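PDB 5U5N: HTPA Reductase, which probably catalyses the NAD(P)H-dependent reduction of 4-hydroxytetrahydrodipicolinate to tetrahydrodipicolinate in the diaminopimelate route to lysine. Local coordinates for residues 23-28 / 49-54; 74-79 / 253-258; 84-89 / 100-105; 114-119 / 264-269. All coordinates share one frame; numbering follows the deposited sequence.

Contact 1 of 4, residues 23-28 / 49-54; sequences AAVAAG and GNVEVD
With chi1 at 161°, Val25 swings CG1 opposite its own backbone N and leaves CG2 beside that N, so that each methyl of the fork finds a different partner: CG1 faces Gly49 and CG2 faces Val51. The first branch, Val25 CG1, lies 4.2 Å from the CA of Gly49, a methyl resting on bare backbone. Val25 CG2 comes up to Val51 CG2 at 4.4 Å, a loose apolar touch at the surface. A side chain on Gly49 would be hard to fit, since a CB built there would fall only 2.7 Å from Val25 CG1; the positive phi of this residue favours glycine as well. Helix 15-27, which follows strand 7-10 in the Rossmann-type nucleotide-binding half of the chain, here meets a small mixed sheet whose middle strand is 51-57. Ile48 and Leu31 also touch Val25, extending the apolar patch around it. Just beyond, the helix closes in a Schellman motif, in which Gly28, at a positive phi of 93°, sends its N back to Val25 O at 3.1 Å.

Contact 2 of 4, residues 74-79 / 253-258; sequences NVIVVD and FLSKKI
The hydroxyl of Ser255 gives this apolar contact its polar edge: OG is hydrogen-bonded to the backbone N of Ala5, while the backbone and CB of the same serine receive the end of Ile76. Ser255 thus ties its helix to the chain just ahead of strand 7-10, and Ala5 in turn touches the Ile76 side chain. On the strand side, Ile76 makes every contact with the helix segment. Its CG1 branch stands opposite the carbonyl carbon (chi1 -71°) and the chain runs on extended (chi2 171°), which carries Ile76 CD1 out to the helix, 3.8 Å from Ser255 N. Ile76 CD1 also lies 4.2 Å from Ser255 CB. The other branch takes a different neighbour, Ile76 CG2 approaching Leu254 CD2 at 4.4 Å. One turn further on, Ile258 extends its own CD1 to within 3.9 Å of Ile76 CD1, the two isoleucines passing alongside each other in opposite senses. Leu254 and Ile258, four residues apart and joined by the backbone bond Ile258 N to Leu254 O (3.0 Å), fall on the same side of the helix, where both can meet the strand. Leu254 reaches further across the sheet to Val101, and Ile258 touches Tyr122. The axes of strand 76-79 and of helix segment 253-258 run roughly antiparallel, at 147°, and approach to 10.5 Å. Helix 241-259 comes from the family's C-terminal sequence region, yet it packs on the parallel sheet of the N-terminal one, a helix-on-sheet layer of the kind that builds a Rossmann fold.

Contact 3 of 4, residues 84-89 / 100-105; sequences AAVNDN and FVMGTT. With NAD (nicotinamide-adenine-dinucleotide), chain C.
Val86 and Thr104 lie alongside each other, the two side chains overlapping flank to flank while running opposite ways, with Val86 CG2 3.3 Å from Thr104 CG2, closer than carbons usually pack. Thr104 presents its methyl to the valine and leaves OG1 for Asp79 OD1 and the backbone N of Thr81, so its two branches serve different neighbours. Two residues before Thr104, Met102 folds back at chi2 and chi3, bringing CE to 3.7 Å from Val86 O and its sulfur beside Val86 CG1. The loop beyond the strand then faces the cofactor. The carboxamide N7N of NAD donates an almost straight hydrogen bond (3.0 Å, 170°) to Gly103 O. Thr105 holds OG1 between its backbone N and carbonyl carbon (chi1 62°), and this hydroxyl is hydrogen-bonded to the ribose O2D at 2.7 Å, with a weak bond from Thr105 N to O3D as a companion. On the helix, Ala85 CB comes within 3.3 Å of the adenine amino nitrogen N6A, and Asn89 OD1 lies 3.0 Å from the same atom. The other arm of the Asn89 amide is held by Asp79, ND2 being hydrogen-bonded to Asp79 OD2. With an alanine at Asn89, the Asp79 carboxylate would probably lose one of its hydrogen-bond mates and N6A its neighbouring amide oxygen. Strand 76-79, helix 86-95 and strand 100-102 form a beta-alpha-beta unit, with the dinucleotide lying across the loops that follow the strands, the classic cofactor site of a Rossmann fold.

Contact 4 of 4, residues 114-119 / 264-269; sequences DVARKS and KRLYNM
Leu266 projects from the edge strand of the parallel Rossmann sheet onto helix 109-119 and divides its two methyls between successive helix residues. Leu266 CD2 rests 4.1 Å from Arg117 CB, so the arginine contributes the aliphatic root of its side chain to the contact. Leu266 CD1 approaches Ala116 CB more loosely, at 4.4 Å. The leucine gets there because CG stands opposite its backbone N, with chi1 at 177°. Around this first shell, Ser123 and Ile125 of the neighbouring strand touch both Ala116 and Leu266, filling in beneath helix and edge strand alike. Backbone hydrogen bonds between Arg265 and Ser123, and between Tyr267 and both Ser123 and Ile125, fix the edge strand in place, and a weak bond from Arg265 NH1 to Gly120 O reaches the turn after the helix. Further along, Asn268 sits at the N-cap of helix 269-274. Tyr267, next to Leu266 and facing the other way, meets the Phe253 ring edge-to-face and touches Leu254 and Lys257 of helix 241-259. Lys264 leans over the same tyrosine, its CG standing 3.6 Å above the Tyr267 ring plane and displaced toward the rim.

In the fold
Contact 3 is the buried member of the set and, of the four, the one that holds the cofactor; contact 1 lies at the surface, and contacts 2 and 4 are partly buried. Contacts 2, 3 and 4 share the five-stranded parallel sheet. Contacts 2 and 3 meet on neighbouring strands, where Val77 O is 2.7 Å from Val101 N. Contacts 2 and 4 both join C-terminal elements to the N-terminal half, helix 241-259 being followed in the chain by strand 266-267. Contact 1 joins helix 15-27 to the separate three-stranded mixed sheet, about 17 Å from contact 2 between centres. Contacts 1, 2 and 4 meet through aliphatic groups; contact 3 adds hydrogen bonds to NAD.

Contact 1 of 4, residues 23-28 / 49-54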
loop_
_atom_site.group_PDB
_atom_site.type_symbol
_atom_site.label_atom_id
_atom_site.label_comp_id
_atom_site.label_asym_id
_atom_site.label_seq_id
_atom_site.Cartn_x
_atom_site.Cartn_y
_atom_site.Cartn_z
ATOM N N ALA A 23 -12.385 15.787 20.405
ATOM C CA ALA A 23 -11.953 14.416 20.186
ATOM C C ALA A 23 -11.147 13.905 21.361
ATOM O O ALA A 23 -11.279 12.717 21.711
ATOM C CB ALA A 23 -11.146 14.317 18.915
ATOM N N ALA A 24 -10.332 14.768 21.982
ATOM C CA ALA A 24 -9.571 14.372 23.171
ATOM C C ALA A 24 -10.522 13.994 24.307
ATOM O O ALA A 24 -10.331 12.981 24.963
ATOM C CB ALA A 24 -8.578 15.477 23.599
ATOM N N VAL A 25 -11.539 14.826 24.513
ATOM C CA VAL A 25 -12.545 14.662 25.589
ATOM C C VAL A 25 -13.344 13.358 25.379
ATOM O O VAL A 25 -13.437 12.556 26.275
ATOM C CB VAL A 25 -13.476 15.904 25.671
ATOM C CG1 VAL A 25 -14.764 15.628 26.390
ATOM C CG2 VAL A 25 -12.747 17.038 26.363
ATOM N N ALA A 26 -13.891 13.173 24.185
ATOM C CA ALA A 26 -14.641 11.978 23.810
ATOM C C ALA A 26 -13.834 10.673 23.917
ATOM O O ALA A 26 -14.369 9.668 24.312
ATOM C CB ALA A 26 -15.193 12.133 22.403
ATOM N N ALA A 27 -12.553 10.728 23.588
ATOM C CA ALA A 27 -11.623 9.596 23.745
ATOM C C ALA A 27 -11.257 9.270 25.188
ATOM O O ALA A 27 -10.712 8.205 25.448
ATOM C CB ALA A 27 -10.331 9.894 22.977
ATOM N N GLY A 28 -11.498 10.190 26.121
ATOM C CA GLY A 28 -11.146 9.990 27.527
ATOM C C GLY A 28 -9.786 10.528 27.946
ATOM O O GLY A 28 -9.261 10.135 28.980
ATOM N N GLY A 49 -17.213 19.407 25.091
ATOM C CA GLY A 49 -17.927 18.292 25.711
ATOM C C GLY A 49 -18.691 18.828 26.907
ATOM O O GLY A 49 -19.496 19.749 26.752
ATOM N N ASN A 50 -18.402 18.294 28.088
ATOM C CA ASN A 50 -18.920 18.831 29.363
ATOM C C ASN A 50 -17.811 19.482 30.185
ATOM O O ASN A 50 -17.914 19.579 31.417
ATOM C CB ASN A 50 -19.602 17.737 30.190
ATOM C CG ASN A 50 -21.046 17.514 29.784
ATOM O OD1 ASN A 50 -21.749 18.441 29.357
ATOM N ND2 ASN A 50 -21.512 16.269 29.938
ATOM N N VAL A 51 -16.762 19.951 29.516
ATOM C CA VAL A 51 -15.624 20.602 30.181
ATOM C C VAL A 51 -15.612 22.074 29.789
ATOM O O VAL A 51 -15.612 22.418 28.616
ATOM C CB VAL A 51 -14.280 19.944 29.808
ATOM C CG1 VAL A 51 -13.094 20.672 30.450
ATOM C CG2 VAL A 51 -14.313 18.462 30.174
ATOM N N GLU A 52 -15.614 22.934 30.796
ATOM C CA GLU A 52 -15.628 24.367 30.610
ATOM C C GLU A 52 -14.177 24.815 30.557
ATOM O O GLU A 52 -13.450 24.599 31.501
ATOM C CB GLU A 52 -16.384 25.004 31.769
ATOM C CG GLU A 52 -16.570 26.517 31.630
ATOM C CD GLU A 52 -16.977 27.191 32.923
ATOM O OE1 GLU A 52 -18.065 26.821 33.449
ATOM O OE2 GLU A 52 -16.184 28.057 33.391
ATOM N N VAL A 53 -13.749 25.395 29.437
ATOM C CA VAL A 53 -12.361 25.851 29.276
ATOM C C VAL A 53 -12.286 27.373 29.395
ATOM O O VAL A 53 -12.958 28.095 28.667
ATOM C CB VAL A 53 -11.742 25.414 27.922
ATOM C CG1 VAL A 53 -10.297 25.876 27.796
ATOM C CG2 VAL A 53 -11.795 23.891 27.768
ATOM N N ASP A 54 -11.438 27.819 30.306
ATOM C CA ASP A 54 -11.085 29.223 30.493
ATOM C C ASP A 54 -10.061 29.630 29.414
ATOM O O ASP A 54 -8.890 29.291 29.499
ATOM C CB ASP A 54 -10.495 29.355 31.898
ATOM C CG ASP A 54 -10.286 30.774 32.340
ATOM O OD1 ASP A 54 -10.671 31.723 31.628
ATOM O OD2 ASP A 54 -9.734 30.948 33.457
#

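Contact 2 of 4, residues 74-79 / 253-258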
loop_
_atom_site.group_PDB
_atom_site.type_symbol
_atom_site.label_atom_id
_atom_site.label_comp_id
_atom_site.label_asym_id
_atom_site.label_seq_id
_atom_site.Cartn_x
_atom_site.Cartn_y
_atom_site.Cartn_z
ATOM N N ASN A 74 2.137 17.069 34.408
ATOM C CA ASN A 74 2.455 16.201 33.280
ATOM C C ASN A 74 1.831 16.642 31.976
ATOM O O ASN A 74 1.819 15.859 31.011
ATOM C CB ASN A 74 2.023 14.774 33.597
ATOM C CG ASN A 74 2.622 14.280 34.877
ATOM O OD1 ASN A 74 3.809 14.509 35.160
ATOM N ND2 ASN A 74 1.793 13.626 35.693
ATOM N N VAL A 75 1.328 17.875 31.925
ATOM C CA VAL A 75 0.641 18.378 30.760
ATOM C C VAL A 75 1.497 18.280 29.494
ATOM O O VAL A 75 2.715 18.466 29.546
ATOM C CB VAL A 75 0.182 19.840 30.943
ATOM C CG1 VAL A 75 1.372 20.770 31.043
ATOM C CG2 VAL A 75 -0.753 20.253 29.815
ATOM N N ILE A 76 0.829 17.963 28.389
ATOM C CA ILE A 76 1.384 18.054 27.061
ATOM C C ILE A 76 0.561 19.082 26.357
ATOM O O ILE A 76 -0.653 19.023 26.411
ATOM C CB ILE A 76 1.243 16.690 26.312
ATOM C CG1 ILE A 76 2.207 15.687 26.921
ATOM C CG2 ILE A 76 1.496 16.872 24.813
ATOM C CD1 ILE A 76 2.037 14.263 26.451
ATOM N N VAL A 77 1.213 19.986 25.667
ATOM C CA VAL A 77 0.534 21.028 24.914
ATOM C C VAL A 77 0.314 20.568 23.470
ATOM O O VAL A 77 1.203 20.007 22.862
ATOM C CB VAL A 77 1.337 22.327 24.918
ATOM C CG1 VAL A 77 0.680 23.372 24.033
ATOM C CG2 VAL A 77 1.506 22.855 26.343
ATOM N N VAL A 78 -0.886 20.813 22.955
ATOM C CA VAL A 78 -1.206 20.653 21.560
ATOM C C VAL A 78 -1.414 22.029 20.950
ATOM O O VAL A 78 -2.310 22.771 21.418
ATOM C CB VAL A 78 -2.498 19.859 21.425
ATOM C CG1 VAL A 78 -2.930 19.806 19.979
ATOM C CG2 VAL A 78 -2.285 18.434 21.955
ATOM N N ASP A 79 -0.581 22.383 19.956
ATOM C CA ASP A 79 -0.604 23.670 19.292
ATOM C C ASP A 79 -1.193 23.580 17.883
ATOM O O ASP A 79 -0.569 23.009 16.987
ATOM C CB ASP A 79 0.808 24.254 19.246
ATOM C CG ASP A 79 0.834 25.724 18.875
ATOM O OD1 ASP A 79 0.589 26.027 17.704
ATOM O OD2 ASP A 79 1.103 26.605 19.768
ATOM N N PHE A 253 1.170 8.545 22.257
ATOM C CA PHE A 253 2.542 8.138 21.995
ATOM C C PHE A 253 3.550 8.968 22.781
ATOM O O PHE A 253 4.394 8.408 23.467
ATOM C CB PHE A 253 2.815 8.175 20.492
ATOM C CG PHE A 253 4.229 7.826 20.099
ATOM C CD1 PHE A 253 4.629 6.507 19.916
ATOM C CD2 PHE A 253 5.166 8.834 19.922
ATOM C CE1 PHE A 253 5.922 6.206 19.541
ATOM C CE2 PHE A 253 6.467 8.528 19.531
ATOM C CZ PHE A 253 6.844 7.223 19.334
ATOM N N LEU A 254 3.453 10.294 22.722
ATOM C CA LEU A 254 4.434 11.167 23.411
ATOM C C LEU A 254 4.377 10.966 24.935
ATOM O O LEU A 254 5.389 10.921 25.617
ATOM C CB LEU A 254 4.230 12.650 23.039
ATOM C CG LEU A 254 5.376 13.605 23.378
ATOM C CD1 LEU A 254 6.668 13.188 22.690
ATOM C CD2 LEU A 254 5.024 15.055 23.018
ATOM N N SER A 255 3.174 10.806 25.461
ATOM C CA SER A 255 2.974 10.481 26.876
ATOM C C SER A 255 3.878 9.339 27.314
ATOM O O SER A 255 4.570 9.431 28.318
ATOM C CB SER A 255 1.528 10.102 27.100
ATOM O OG SER A 255 1.019 10.574 28.301
ATOM N N LYS A 256 3.862 8.261 26.524
ATOM C CA LYS A 256 4.623 7.077 26.851
ATOM C C LYS A 256 6.120 7.332 26.793
ATOM O O LYS A 256 6.835 7.012 27.738
ATOM C CB LYS A 256 4.244 5.945 25.922
ATOM C CG LYS A 256 4.668 4.588 26.402
ATOM C CD LYS A 256 3.612 3.585 25.950
ATOM C CE LYS A 256 4.083 2.138 26.052
ATOM N NZ LYS A 256 5.300 1.975 25.184
ATOM N N LYS A 257 6.585 7.945 25.703
ATOM C CA LYS A 257 8.003 8.272 25.572
ATOM C C LYS A 257 8.502 9.076 26.771
ATOM O O LYS A 257 9.604 8.849 27.236
ATOM C CB LYS A 257 8.288 9.099 24.306
ATOM C CG LYS A 257 7.928 8.482 22.966
ATOM C CD LYS A 257 8.533 7.091 22.742
ATOM C CE LYS A 257 7.543 5.989 22.975
ATOM N NZ LYS A 257 8.205 4.684 22.616
ATOM N N ILE A 258 7.684 10.030 27.245
ATOM C CA ILE A 258 8.026 10.877 28.414
ATOM C C ILE A 258 8.099 10.026 29.680
ATOM O O ILE A 258 9.107 10.067 30.389
ATOM C CB ILE A 258 7.025 12.047 28.616
ATOM C CG1 ILE A 258 7.037 12.992 27.417
ATOM C CG2 ILE A 258 7.366 12.854 29.887
ATOM C CD1 ILE A 258 5.802 13.856 27.273
#

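Contact 3 of 4, residues 84-89 / 100-105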
loop_
_atom_site.group_PDB
_atom_site.type_symbol
_atom_site.label_atom_id
_atom_site.label_comp_id
_atom_site.label_asym_id
_atom_site.label_seq_id
_atom_site.Cartn_x
_atom_site.Cartn_y
_atom_site.Cartn_z
ATOM N N ALA A 84 1.912 32.515 11.828
ATOM C CA ALA A 84 2.535 33.651 12.521
ATOM C C ALA A 84 3.022 33.330 13.942
ATOM O O ALA A 84 4.062 33.825 14.351
ATOM C CB ALA A 84 1.567 34.828 12.547
ATOM N N ALA A 85 2.283 32.492 14.672
ATOM C CA ALA A 85 2.639 32.123 16.049
ATOM C C ALA A 85 3.563 30.919 16.190
ATOM O O ALA A 85 4.071 30.686 17.287
ATOM C CB ALA A 85 1.389 31.871 16.855
ATOM N N VAL A 86 3.782 30.147 15.122
ATOM C CA VAL A 86 4.489 28.863 15.254
ATOM C C VAL A 86 5.834 28.956 15.969
ATOM O O VAL A 86 6.016 28.298 16.983
ATOM C CB VAL A 86 4.698 28.168 13.897
ATOM C CG1 VAL A 86 5.759 27.064 13.961
ATOM C CG2 VAL A 86 3.399 27.596 13.429
ATOM N N ASN A 87 6.773 29.728 15.442
ATOM C CA ASN A 87 8.132 29.740 16.009
ATOM C C ASN A 87 8.205 30.311 17.418
ATOM O O ASN A 87 9.005 29.868 18.251
ATOM C CB ASN A 87 9.092 30.520 15.117
ATOM C CG ASN A 87 9.283 29.868 13.799
ATOM O OD1 ASN A 87 8.596 30.205 12.844
ATOM N ND2 ASN A 87 10.184 28.873 13.753
ATOM N N ASP A 88 7.380 31.314 17.662
ATOM C CA ASP A 88 7.300 31.940 18.967
ATOM C C ASP A 88 6.668 30.998 20.016
ATOM O O ASP A 88 7.236 30.781 21.077
ATOM C CB ASP A 88 6.513 33.241 18.849
ATOM C CG ASP A 88 6.769 34.151 19.991
ATOM O OD1 ASP A 88 7.756 34.948 19.903
ATOM O OD2 ASP A 88 5.973 34.052 20.964
ATOM N N ASN A 89 5.522 30.413 19.692
ATOM C CA ASN A 89 4.906 29.408 20.578
ATOM C C ASN A 89 5.905 28.291 20.889
ATOM O O ASN A 89 6.036 27.905 22.036
ATOM C CB ASN A 89 3.616 28.820 19.983
ATOM C CG ASN A 89 2.468 29.802 19.963
ATOM O OD1 ASN A 89 2.617 30.951 20.362
ATOM N ND2 ASN A 89 1.319 29.363 19.502
ATOM N N PHE A 100 5.327 19.270 23.712
ATOM C CA PHE A 100 4.288 19.702 22.797
ATOM C C PHE A 100 4.136 18.896 21.510
ATOM O O PHE A 100 5.092 18.346 20.981
ATOM C CB PHE A 100 4.428 21.206 22.461
ATOM C CG PHE A 100 5.642 21.564 21.665
ATOM C CD1 PHE A 100 6.853 21.752 22.279
ATOM C CD2 PHE A 100 5.556 21.731 20.283
ATOM C CE1 PHE A 100 7.972 22.082 21.545
ATOM C CE2 PHE A 100 6.670 22.038 19.527
ATOM C CZ PHE A 100 7.882 22.221 20.163
ATOM N N VAL A 101 2.905 18.907 21.011
ATOM C CA VAL A 101 2.554 18.422 19.712
ATOM C C VAL A 101 2.154 19.621 18.860
ATOM O O VAL A 101 1.116 20.229 19.111
ATOM C CB VAL A 101 1.385 17.431 19.823
ATOM C CG1 VAL A 101 0.963 16.950 18.433
ATOM C CG2 VAL A 101 1.790 16.265 20.717
ATOM N N MET A 102 2.970 19.920 17.843
ATOM C CA MET A 102 2.783 21.059 16.944
ATOM C C MET A 102 2.168 20.594 15.637
ATOM O O MET A 102 2.848 19.964 14.831
ATOM C CB MET A 102 4.162 21.735 16.706
ATOM C CG MET A 102 4.218 22.880 15.698
ATOM S SD MET A 102 3.346 24.338 16.325
ATOM C CE MET A 102 4.525 24.927 17.546
ATOM N N GLY A 103 0.883 20.872 15.458
ATOM C CA GLY A 103 0.165 20.564 14.229
ATOM C C GLY A 103 0.029 21.760 13.280
ATOM O O GLY A 103 -0.412 21.616 12.153
ATOM N N THR A 104 0.403 22.945 13.742
ATOM C CA THR A 104 0.250 24.169 12.972
ATOM C C THR A 104 1.253 24.145 11.819
ATOM O O THR A 104 2.416 23.827 12.016
ATOM C CB THR A 104 0.539 25.390 13.865
ATOM O OG1 THR A 104 -0.225 25.306 15.069
ATOM C CG2 THR A 104 0.229 26.725 13.144
ATOM N N THR A 105 0.805 24.496 10.627
ATOM C CA THR A 105 1.676 24.539 9.460
ATOM C C THR A 105 2.270 25.941 9.324
ATOM O O THR A 105 1.891 26.858 10.050
ATOM C CB THR A 105 0.910 24.186 8.182
ATOM O OG1 THR A 105 -0.125 25.143 7.974
ATOM C CG2 THR A 105 0.302 22.792 8.280
HETATM P PA NAD C . -8.171 28.985 12.839
HETATM O O1A NAD C . -7.892 30.302 12.135
HETATM O O2A NAD C . -9.562 28.385 12.872
HETATM O O5B NAD C . -7.683 29.060 14.353
HETATM C C5B NAD C . -6.347 29.349 14.718
HETATM C C4B NAD C . -6.426 30.010 16.088
HETATM O O4B NAD C . -5.127 30.260 16.624
HETATM C C3B NAD C . -7.171 31.344 16.069
HETATM O O3B NAD C . -8.443 31.185 16.723
HETATM C C2B NAD C . -6.215 32.341 16.742
HETATM O O2B NAD C . -6.910 33.292 17.581
HETATM C C1B NAD C . -5.218 31.415 17.465
HETATM N N9A NAD C . -3.853 31.931 17.757
HETATM C C8A NAD C . -3.096 32.734 16.981
HETATM N N7A NAD C . -1.906 32.989 17.574
HETATM C C5A NAD C . -1.880 32.333 18.748
HETATM C C6A NAD C . -0.928 32.189 19.870
HETATM N N6A NAD C . 0.275 32.803 19.842
HETATM N N1A NAD C . -1.279 31.417 20.922
HETATM C C2A NAD C . -2.477 30.797 20.981
HETATM N N3A NAD C . -3.399 30.897 19.994
HETATM C C4A NAD C . -3.163 31.633 18.869
HETATM O O3 NAD C . -7.100 27.926 12.252
HETATM P PN NAD C . -7.402 26.343 12.063
HETATM O O1N NAD C . -8.431 26.255 10.959
HETATM O O2N NAD C . -7.689 25.718 13.415
HETATM O O5D NAD C . -5.932 25.853 11.612
HETATM C C5D NAD C . -4.832 26.054 12.493
HETATM C C4D NAD C . -3.501 25.624 11.892
HETATM O O4D NAD C . -3.457 24.194 11.827
HETATM C C3D NAD C . -3.256 26.144 10.468
HETATM O O3D NAD C . -1.894 26.574 10.295
HETATM C C2D NAD C . -3.549 24.944 9.590
HETATM O O2D NAD C . -2.782 24.914 8.385
HETATM C C1D NAD C . -3.129 23.790 10.490
HETATM N N1N NAD C . -3.691 22.468 10.146
HETATM C C2N NAD C . -2.832 21.432 10.188
HETATM C C3N NAD C . -3.228 20.129 9.901
HETATM C C7N NAD C . -2.225 18.991 9.945
HETATM O O7N NAD C . -2.432 18.007 9.252
HETATM N N7N NAD C . -1.120 19.041 10.706
HETATM C C4N NAD C . -4.564 19.917 9.556
HETATM C C5N NAD C . -5.450 20.991 9.512
HETATM C C6N NAD C . -4.988 22.271 9.814
#

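Contact 4 of 4, residues 114-119 / 264-269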
loop_
_atom_site.group_PDB
_atom_site.type_symbol
_atom_site.label_atom_id
_atom_site.label_comp_id
_atom_site.label_asym_id
_atom_site.label_seq_id
_atom_site.Cartn_x
_atom_site.Cartn_y
_atom_site.Cartn_z
ATOM N N ASP A 114 14.847 23.043 15.000
ATOM C CA ASP A 114 16.120 23.333 15.682
ATOM C C ASP A 114 15.901 23.560 17.168
ATOM O O ASP A 114 16.511 22.891 17.982
ATOM C CB ASP A 114 16.835 24.562 15.055
ATOM C CG ASP A 114 18.290 24.712 15.505
ATOM O OD1 ASP A 114 18.786 23.857 16.251
ATOM O OD2 ASP A 114 18.949 25.687 15.112
ATOM N N VAL A 115 15.016 24.488 17.505
ATOM C CA VAL A 115 14.729 24.829 18.902
ATOM C C VAL A 115 14.261 23.606 19.719
ATOM O O VAL A 115 14.695 23.410 20.862
ATOM C CB VAL A 115 13.712 25.994 18.955
ATOM C CG1 VAL A 115 13.089 26.146 20.322
ATOM C CG2 VAL A 115 14.379 27.297 18.568
ATOM N N ALA A 116 13.389 22.790 19.131
ATOM C CA ALA A 116 12.899 21.576 19.789
ATOM C C ALA A 116 14.008 20.546 20.064
ATOM O O ALA A 116 14.109 20.009 21.164
ATOM C CB ALA A 116 11.771 20.952 18.975
ATOM N N ARG A 117 14.840 20.294 19.056
ATOM C CA ARG A 117 15.969 19.353 19.164
ATOM C C ARG A 117 17.039 19.874 20.120
ATOM O O ARG A 117 17.514 19.129 20.977
ATOM C CB ARG A 117 16.590 19.074 17.788
ATOM C CG ARG A 117 17.571 17.893 17.781
ATOM C CD ARG A 117 18.206 17.605 16.415
ATOM N NE ARG A 117 17.224 17.752 15.340
ATOM C CZ ARG A 117 17.140 18.763 14.469
ATOM N NH1 ARG A 117 18.018 19.780 14.439
ATOM N NH2 ARG A 117 16.162 18.741 13.574
ATOM N N LYS A 118 17.391 21.152 19.979
ATOM C CA LYS A 118 18.437 21.796 20.788
ATOM C C LYS A 118 18.081 21.805 22.290
ATOM O O LYS A 118 18.926 21.492 23.125
ATOM C CB LYS A 118 18.686 23.229 20.273
ATOM C CG LYS A 118 20.068 23.790 20.508
ATOM C CD LYS A 118 20.211 25.210 20.029
ATOM C CE LYS A 118 20.309 25.230 18.526
ATOM N NZ LYS A 118 21.498 25.999 18.118
ATOM N N SER A 119 16.835 22.142 22.624
ATOM C CA SER A 119 16.392 22.186 24.025
ATOM C C SER A 119 16.197 20.811 24.654
ATOM O O SER A 119 16.184 20.688 25.880
ATOM C CB SER A 119 15.101 22.988 24.163
ATOM O OG SER A 119 14.024 22.310 23.555
ATOM N N LYS A 264 15.593 9.714 22.858
ATOM C CA LYS A 264 15.048 10.470 21.739
ATOM C C LYS A 264 13.906 11.387 22.199
ATOM O O LYS A 264 13.017 10.959 22.944
ATOM C CB LYS A 264 14.570 9.501 20.644
ATOM C CG LYS A 264 13.950 10.178 19.448
ATOM C CD LYS A 264 13.774 9.252 18.261
ATOM C CE LYS A 264 13.192 10.067 17.123
ATOM N NZ LYS A 264 13.070 9.348 15.840
ATOM N N ARG A 265 13.958 12.646 21.744
ATOM C CA ARG A 265 13.051 13.719 22.193
ATOM C C ARG A 265 12.089 14.227 21.137
ATOM O O ARG A 265 10.914 14.528 21.449
ATOM C CB ARG A 265 13.857 14.902 22.728
ATOM C CG ARG A 265 14.834 14.519 23.830
ATOM C CD ARG A 265 14.143 13.679 24.917
ATOM N NE ARG A 265 14.997 13.340 26.060
ATOM C CZ ARG A 265 15.273 14.143 27.086
ATOM N NH1 ARG A 265 14.789 15.379 27.157
ATOM N NH2 ARG A 265 16.053 13.705 28.054
ATOM N N LEU A 266 12.590 14.337 19.908
ATOM C CA LEU A 266 11.843 14.885 18.809
ATOM C C LEU A 266 11.391 13.757 17.901
ATOM O O LEU A 266 12.212 13.068 17.317
ATOM C CB LEU A 266 12.721 15.879 18.032
ATOM C CG LEU A 266 12.106 16.511 16.783
ATOM C CD1 LEU A 266 10.720 17.111 17.035
ATOM C CD2 LEU A 266 13.035 17.634 16.292
ATOM N N TYR A 267 10.078 13.600 17.799
ATOM C CA TYR A 267 9.428 12.548 17.056
ATOM C C TYR A 267 8.598 13.209 15.985
ATOM O O TYR A 267 8.357 14.413 16.048
ATOM C CB TYR A 267 8.534 11.709 17.968
ATOM C CG TYR A 267 9.283 10.984 19.075
ATOM C CD1 TYR A 267 9.574 11.609 20.282
ATOM C CD2 TYR A 267 9.713 9.652 18.898
ATOM C CE1 TYR A 267 10.256 10.938 21.287
ATOM C CE2 TYR A 267 10.388 8.967 19.881
ATOM C CZ TYR A 267 10.667 9.599 21.075
ATOM O OH TYR A 267 11.352 8.872 22.026
ATOM N N ASN A 268 8.223 12.423 14.981
ATOM C CA ASN A 268 7.276 12.820 13.958
ATOM C C ASN A 268 6.122 11.784 13.861
ATOM O O ASN A 268 6.034 10.887 14.670
ATOM C CB ASN A 268 8.026 13.032 12.644
ATOM C CG ASN A 268 8.613 11.715 12.047
ATOM O OD1 ASN A 268 8.304 10.625 12.481
ATOM N ND2 ASN A 268 9.466 11.845 11.067
ATOM N N MET A 269 5.212 11.952 12.927
ATOM C CA MET A 269 4.062 11.081 12.838
ATOM C C MET A 269 4.396 9.643 12.373
ATOM O O MET A 269 3.664 8.703 12.694
ATOM C CB MET A 269 3.004 11.736 11.950
ATOM C CG MET A 269 1.673 11.006 11.834
ATOM S SD MET A 269 0.775 10.565 13.369
ATOM C CE MET A 269 0.869 12.106 14.248
#